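Local atomic coordinates of putative activator of HSP90 (Plasmodium falciparum, PDB entry 3N72), a protein that probably binds the chaperone Hsp90, this chain being its N-terminal domain, and probably stimulates Hsp90's ATPase activity. Residues 76-81 against 92-97; 109-114 against 137-142. All coordinates share one frame; numbering follows the deposited sequence.

Contact 1: residues 76-81 against 92-97; sequences FEWLYS and GSVEIP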
loop_
_atom_site.group_PDB
_atom_site.type_symbol
_atom_site.label_atom_id
_atom_site.label_comp_id
_atom_site.label_asym_id
_atom_site.label_seq_id
_atom_site.Cartn_x
_atom_site.Cartn_y
_atom_site.Cartn_z
ATOM N N PHE B 76 31.877 -9.871 -0.740
ATOM C CA PHE B 76 31.685 -10.322 -2.089
ATOM C C PHE B 76 33.010 -10.694 -2.704
ATOM O O PHE B 76 34.031 -10.699 -2.023
ATOM C CB PHE B 76 30.932 -9.280 -2.952
ATOM C CG PHE B 76 31.505 -7.859 -2.938
ATOM C CD1 PHE B 76 32.043 -7.311 -4.106
ATOM C CD2 PHE B 76 31.423 -7.045 -1.802
ATOM C CE1 PHE B 76 32.501 -6.004 -4.145
ATOM C CE2 PHE B 76 31.900 -5.718 -1.819
ATOM C CZ PHE B 76 32.438 -5.200 -2.996
ATOM N N GLU B 77 32.983 -11.033 -3.983
ATOM C CA GLU B 77 34.199 -11.429 -4.662
ATOM C C GLU B 77 34.487 -10.535 -5.870
ATOM O O GLU B 77 33.577 -9.965 -6.439
ATOM C CB GLU B 77 34.126 -12.900 -5.038
ATOM C CG GLU B 77 34.058 -13.766 -3.752
ATOM C CD GLU B 77 33.748 -15.259 -4.018
ATOM O OE1 GLU B 77 33.401 -15.604 -5.162
ATOM O OE2 GLU B 77 33.874 -16.087 -3.073
ATOM N N TRP B 78 35.759 -10.395 -6.221
ATOM C CA TRP B 78 36.135 -9.638 -7.427
ATOM C C TRP B 78 36.762 -10.578 -8.443
ATOM O O TRP B 78 37.374 -11.595 -8.082
ATOM C CB TRP B 78 37.072 -8.473 -7.102
ATOM C CG TRP B 78 38.491 -8.849 -6.623
ATOM C CD1 TRP B 78 38.888 -9.083 -5.336
ATOM C CD2 TRP B 78 39.672 -8.972 -7.438
ATOM N NE1 TRP B 78 40.244 -9.358 -5.295
ATOM C CE2 TRP B 78 40.755 -9.287 -6.567
ATOM C CE3 TRP B 78 39.927 -8.828 -8.818
ATOM C CZ2 TRP B 78 42.064 -9.500 -7.037
ATOM C CZ3 TRP B 78 41.235 -9.016 -9.280
ATOM C CH2 TRP B 78 42.282 -9.352 -8.393
ATOM N N LEU B 79 36.587 -10.241 -9.718
ATOM C CA LEU B 79 37.036 -11.066 -10.827
ATOM C C LEU B 79 37.591 -10.124 -11.886
ATOM O O LEU B 79 37.407 -8.902 -11.815
ATOM C CB LEU B 79 35.871 -11.919 -11.394
ATOM C CG LEU B 79 35.255 -13.033 -10.509
ATOM C CD1 LEU B 79 34.017 -12.549 -9.724
ATOM C CD2 LEU B 79 34.874 -14.258 -11.354
ATOM N N TYR B 80 38.257 -10.696 -12.885
ATOM C CA TYR B 80 38.738 -9.860 -13.977
ATOM C C TYR B 80 38.682 -10.572 -15.300
ATOM O O TYR B 80 38.785 -11.801 -15.371
ATOM C CB TYR B 80 40.149 -9.328 -13.701
ATOM C CG TYR B 80 41.210 -10.397 -13.591
ATOM C CD1 TYR B 80 41.365 -11.123 -12.406
ATOM C CD2 TYR B 80 42.065 -10.683 -14.664
ATOM C CE1 TYR B 80 42.340 -12.100 -12.280
ATOM C CE2 TYR B 80 43.071 -11.679 -14.538
ATOM C CZ TYR B 80 43.176 -12.386 -13.333
ATOM O OH TYR B 80 44.123 -13.393 -13.137
ATOM N N SER B 81 38.489 -9.788 -16.362
ATOM C CA SER B 81 38.523 -10.279 -17.728
ATOM C C SER B 81 39.732 -9.684 -18.438
ATOM O O SER B 81 39.980 -8.481 -18.360
ATOM C CB SER B 81 37.245 -9.873 -18.480
ATOM O OG SER B 81 36.105 -10.484 -17.911
ATOM N N GLY B 92 39.612 -12.536 -5.998
ATOM C CA GLY B 92 39.650 -12.620 -4.549
ATOM C C GLY B 92 38.400 -12.072 -3.910
ATOM O O GLY B 92 37.310 -12.138 -4.492
ATOM N N SER B 93 38.556 -11.579 -2.687
ATOM C CA SER B 93 37.408 -11.144 -1.875
ATOM C C SER B 93 37.467 -9.649 -1.610
ATOM O O SER B 93 38.540 -9.044 -1.633
ATOM C CB SER B 93 37.363 -11.898 -0.537
ATOM O OG SER B 93 38.507 -11.565 0.256
ATOM N N VAL B 94 36.291 -9.077 -1.352
ATOM C CA VAL B 94 36.136 -7.688 -0.953
ATOM C C VAL B 94 35.186 -7.675 0.230
ATOM O O VAL B 94 34.127 -8.325 0.201
ATOM C CB VAL B 94 35.486 -6.801 -2.050
ATOM C CG1 VAL B 94 35.570 -5.339 -1.640
ATOM C CG2 VAL B 94 36.122 -7.009 -3.419
ATOM N N GLU B 95 35.562 -6.930 1.264
ATOM C CA GLU B 95 34.731 -6.804 2.448
ATOM C C GLU B 95 34.576 -5.349 2.819
ATOM O O GLU B 95 35.570 -4.631 3.010
ATOM C CB GLU B 95 35.347 -7.563 3.617
ATOM C CG GLU B 95 34.559 -7.408 4.899
ATOM C CD GLU B 95 35.402 -7.600 6.165
ATOM O OE1 GLU B 95 36.529 -7.023 6.286
ATOM O OE2 GLU B 95 34.893 -8.294 7.065
ATOM N N ILE B 96 33.325 -4.922 2.961
ATOM C CA ILE B 96 33.042 -3.589 3.460
ATOM C C ILE B 96 32.365 -3.819 4.802
ATOM O O ILE B 96 31.186 -4.193 4.857
ATOM C CB ILE B 96 32.140 -2.809 2.517
ATOM C CG1 ILE B 96 32.760 -2.792 1.096
ATOM C CG2 ILE B 96 31.830 -1.428 3.105
ATOM C CD1 ILE B 96 31.934 -2.044 0.040
ATOM N N PRO B 97 33.127 -3.665 5.885
ATOM C CA PRO B 97 32.567 -4.164 7.139
ATOM C C PRO B 97 31.537 -3.217 7.763
ATOM O O PRO B 97 30.748 -3.640 8.620
ATOM C CB PRO B 97 33.802 -4.310 8.026
ATOM C CG PRO B 97 34.818 -3.451 7.423
ATOM C CD PRO B 97 34.580 -3.445 5.974
#

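Contact 2: residues 109-114 against 137-142; sequences YAINIE and KIKECL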
loop_
_atom_site.group_PDB
_atom_site.type_symbol
_atom_site.label_atom_id
_atom_site.label_comp_id
_atom_site.label_asym_id
_atom_site.label_seq_id
_atom_site.Cartn_x
_atom_site.Cartn_y
_atom_site.Cartn_z
ATOM N N TYR B 109 34.282 4.924 4.845
ATOM C CA TYR B 109 34.269 3.523 5.272
ATOM C C TYR B 109 35.403 2.711 4.629
ATOM O O TYR B 109 35.854 3.018 3.505
ATOM C CB TYR B 109 32.913 2.876 4.995
ATOM C CG TYR B 109 32.432 2.961 3.571
ATOM C CD1 TYR B 109 32.760 1.964 2.640
ATOM C CD2 TYR B 109 31.598 4.006 3.156
ATOM C CE1 TYR B 109 32.302 2.027 1.326
ATOM C CE2 TYR B 109 31.138 4.077 1.857
ATOM C CZ TYR B 109 31.493 3.097 0.943
ATOM O OH TYR B 109 30.997 3.183 -0.340
ATOM N N ALA B 110 35.860 1.687 5.351
ATOM C CA ALA B 110 36.892 0.754 4.853
ATOM C C ALA B 110 36.366 -0.170 3.761
ATOM O O ALA B 110 35.239 -0.658 3.833
ATOM C CB ALA B 110 37.447 -0.101 6.001
ATOM N N ILE B 111 37.215 -0.429 2.773
ATOM C CA ILE B 111 36.971 -1.469 1.774
ATOM C C ILE B 111 38.233 -2.336 1.796
ATOM O O ILE B 111 39.318 -1.860 1.472
ATOM C CB ILE B 111 36.705 -0.883 0.360
ATOM C CG1 ILE B 111 35.494 0.049 0.377
ATOM C CG2 ILE B 111 36.443 -1.990 -0.667
ATOM C CD1 ILE B 111 35.415 0.942 -0.829
ATOM N N ASN B 112 38.094 -3.575 2.259
ATOM C CA ASN B 112 39.232 -4.472 2.392
ATOM C C ASN B 112 39.216 -5.461 1.248
ATOM O O ASN B 112 38.272 -6.238 1.121
ATOM C CB ASN B 112 39.188 -5.185 3.735
ATOM C CG ASN B 112 39.178 -4.202 4.905
ATOM O OD1 ASN B 112 39.952 -3.230 4.916
ATOM N ND2 ASN B 112 38.278 -4.422 5.867
ATOM N N ILE B 113 40.270 -5.426 0.428
ATOM C CA ILE B 113 40.371 -6.286 -0.759
ATOM C C ILE B 113 41.520 -7.253 -0.576
ATOM O O ILE B 113 42.643 -6.847 -0.223
ATOM C CB ILE B 113 40.538 -5.478 -2.070
ATOM C CG1 ILE B 113 39.319 -4.559 -2.272
ATOM C CG2 ILE B 113 40.671 -6.427 -3.279
ATOM C CD1 ILE B 113 39.536 -3.484 -3.311
ATOM N N GLU B 114 41.211 -8.529 -0.795
ATOM C CA GLU B 114 42.210 -9.605 -0.703
ATOM C C GLU B 114 42.394 -10.319 -2.023
ATOM O O GLU B 114 41.487 -10.337 -2.861
ATOM C CB GLU B 114 41.783 -10.640 0.324
ATOM C CG GLU B 114 41.530 -10.065 1.737
ATOM C CD GLU B 114 42.679 -10.308 2.690
ATOM O OE1 GLU B 114 43.854 -10.164 2.269
ATOM O OE2 GLU B 114 42.399 -10.655 3.865
ATOM N N LYS B 137 35.897 3.470 -7.276
ATOM C CA LYS B 137 34.738 3.161 -8.129
ATOM C C LYS B 137 33.636 2.441 -7.347
ATOM O O LYS B 137 32.432 2.650 -7.606
ATOM C CB LYS B 137 35.159 2.350 -9.356
ATOM C CG LYS B 137 36.176 3.107 -10.253
ATOM C CD LYS B 137 35.540 4.049 -11.265
ATOM C CE LYS B 137 36.514 5.172 -11.659
ATOM N NZ LYS B 137 36.366 6.363 -10.752
ATOM N N ILE B 138 34.039 1.584 -6.406
ATOM C CA ILE B 138 33.064 0.919 -5.511
ATOM C C ILE B 138 32.298 1.974 -4.702
ATOM O O ILE B 138 31.050 1.911 -4.588
ATOM C CB ILE B 138 33.733 -0.157 -4.595
ATOM C CG1 ILE B 138 34.101 -1.403 -5.425
ATOM C CG2 ILE B 138 32.793 -0.599 -3.439
ATOM C CD1 ILE B 138 35.219 -2.243 -4.843
ATOM N N LYS B 139 33.026 2.940 -4.143
ATOM C CA LYS B 139 32.372 4.004 -3.354
ATOM C C LYS B 139 31.421 4.831 -4.219
ATOM O O LYS B 139 30.301 5.165 -3.793
ATOM C CB LYS B 139 33.410 4.899 -2.639
ATOM C CG LYS B 139 34.114 4.194 -1.478
ATOM C CD LYS B 139 34.907 5.138 -0.607
ATOM C CE LYS B 139 35.423 4.421 0.630
ATOM N NZ LYS B 139 36.176 5.354 1.536
ATOM N N GLU B 140 31.844 5.129 -5.446
ATOM C CA GLU B 140 30.985 5.866 -6.379
ATOM C C GLU B 140 29.710 5.072 -6.688
ATOM O O GLU B 140 28.614 5.641 -6.743
ATOM C CB GLU B 140 31.756 6.176 -7.659
ATOM C CG GLU B 140 31.139 7.186 -8.561
ATOM C CD GLU B 140 31.927 7.363 -9.864
ATOM O OE1 GLU B 140 32.078 8.528 -10.296
ATOM O OE2 GLU B 140 32.394 6.345 -10.456
ATOM N N CYS B 141 29.872 3.763 -6.890
ATOM C CA CYS B 141 28.765 2.848 -7.132
ATOM C C CYS B 141 27.701 2.926 -6.035
ATOM O O CYS B 141 26.504 2.886 -6.322
ATOM C CB CYS B 141 29.289 1.420 -7.219
ATOM S SG CYS B 141 28.065 0.223 -7.760
ATOM N N LEU B 142 28.162 3.018 -4.789
ATOM C CA LEU B 142 27.286 2.944 -3.603
ATOM C C LEU B 142 26.824 4.302 -3.044
ATOM O O LEU B 142 25.951 4.346 -2.143
ATOM C CB LEU B 142 27.962 2.145 -2.474
ATOM C CG LEU B 142 28.194 0.654 -2.756
ATOM C CD1 LEU B 142 28.941 0.052 -1.586
ATOM C CD2 LEU B 142 26.854 -0.059 -2.950
HETATM O O HOH W 1 29.787 5.430 -1.117
#

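Contact 1: residues 76-81 against 92-97
Phe76 and Trp78 both hold CG between their own backbone N and carbonyl carbon (chi1 52° and 68°), a first torsion that swings each ring out across the neighbouring strand, Phe76 onto Val94 and Trp78 onto Gly92. Val94 answers with CG1 anti to its backbone N, which presents CB to the phenyl ring. Val94 CB stands 3.6 Å from the centroid of the Phe76 ring and only 14° off the ring normal, a CH-pi contact over the face, while Val94 CG1 closes on Phe76 CZ at 3.4 Å. A beta-branched residue suits this place because the branch at CB sets a C-H over the ring centre with a methyl toward the rim to each side of it, CG1 at CZ and CE2, CG2 at CE1. Ile96 CD1 touches the same ring at its edge, 4.1 Å from Phe76 CE2.

The two segments belong to the two strands, 65-82 and 87-100, of an antiparallel beta hairpin within the curled sheet of the Aha1 N-terminal domain. Phe76 with Val94 and Trp78 with Gly92 are hydrogen-bonded pairs; between them Glu77 and Ser93 form a non-hydrogen-bonded pair whose side chains point to the other face. Phe76 N and Val94 O, and Trp78 N and Gly92 O, each bond at 2.9 Å, and both pairs return the bond.

With no side chain at Gly92, the indole can lie directly on its backbone, Gly92 N sitting 3.3 Å above the Trp78 ring plane, toward the rim. Its unusual backbone conformation also suits glycine. The indole NE1 is hydrogen-bonded to Glu114 O on the next strand, and Leu122 and Leu130 of helix 120-142 touch the ring. On the opposite face, Glu77 OE1 is hydrogen-bonded to Asn50 ND2.

Contact 2: residues 109-114 against 137-142
Residues 109-111 approach strand 112-114 as extended loop, and facing them is helix 137-142, the C-terminal end of helix 120-142; their nearest CA atoms, those of Ile111 and Ile138, are 8.6 Å apart, which leaves side chains to bridge the gap. Lys139 does most of this. Its chain is extended beyond CG and runs past the Tyr109 ring in the opposite direction, bringing Lys139 CE over one face, 4.1 Å from the Tyr109 ring centroid. Lys139 NZ, 4.9 Å from that Tyr109 centroid, makes a rather distant cation-pi contact over the face and donates to Tyr109 O (3.1 Å) in the carbonyl plane, on a lone pair. Asn107 O is a second acceptor for this ammonium. The long methylene chain is useful too: Lys139 CG packs on Ile111 CD1 at 3.6 Å, and that methyl also meets Ile138 CG2 at 4.0 Å. At the far end of the ring, a water lying in its plane joins Tyr109 OH to Lys139 O, 2.7 Å from each. One lysine thus ties the loop to the helix by backbone carbonyl, aromatic face and apolar chain together, and its charge, set against two carbonyls and a pi face, would probably be stabilised there.

Contacts 1 and 2 lie with their centres about 10 Å apart and share a border, because strands 87-100 and 112-115 are antiparallel neighbours in one sheet. Probable hydrogen bonds join them: Glu95 N to Asn112 O and Ser93 O to Glu114 N, both 2.8 Å. Side chains continue the seam, with Ile96 CG2 3.5 Å from Tyr109 CD1 and Val94 touching Ile111. Contact 1 pairs the two strands of the hairpin, whose second strand takes on 109-114, and contact 2 carries that segment on to helix 120-142. A thiocyanate ion, probably from the crystallisation liquor, lies close to Gly92 of contact 1, about 4 Å off at the nearest atoms.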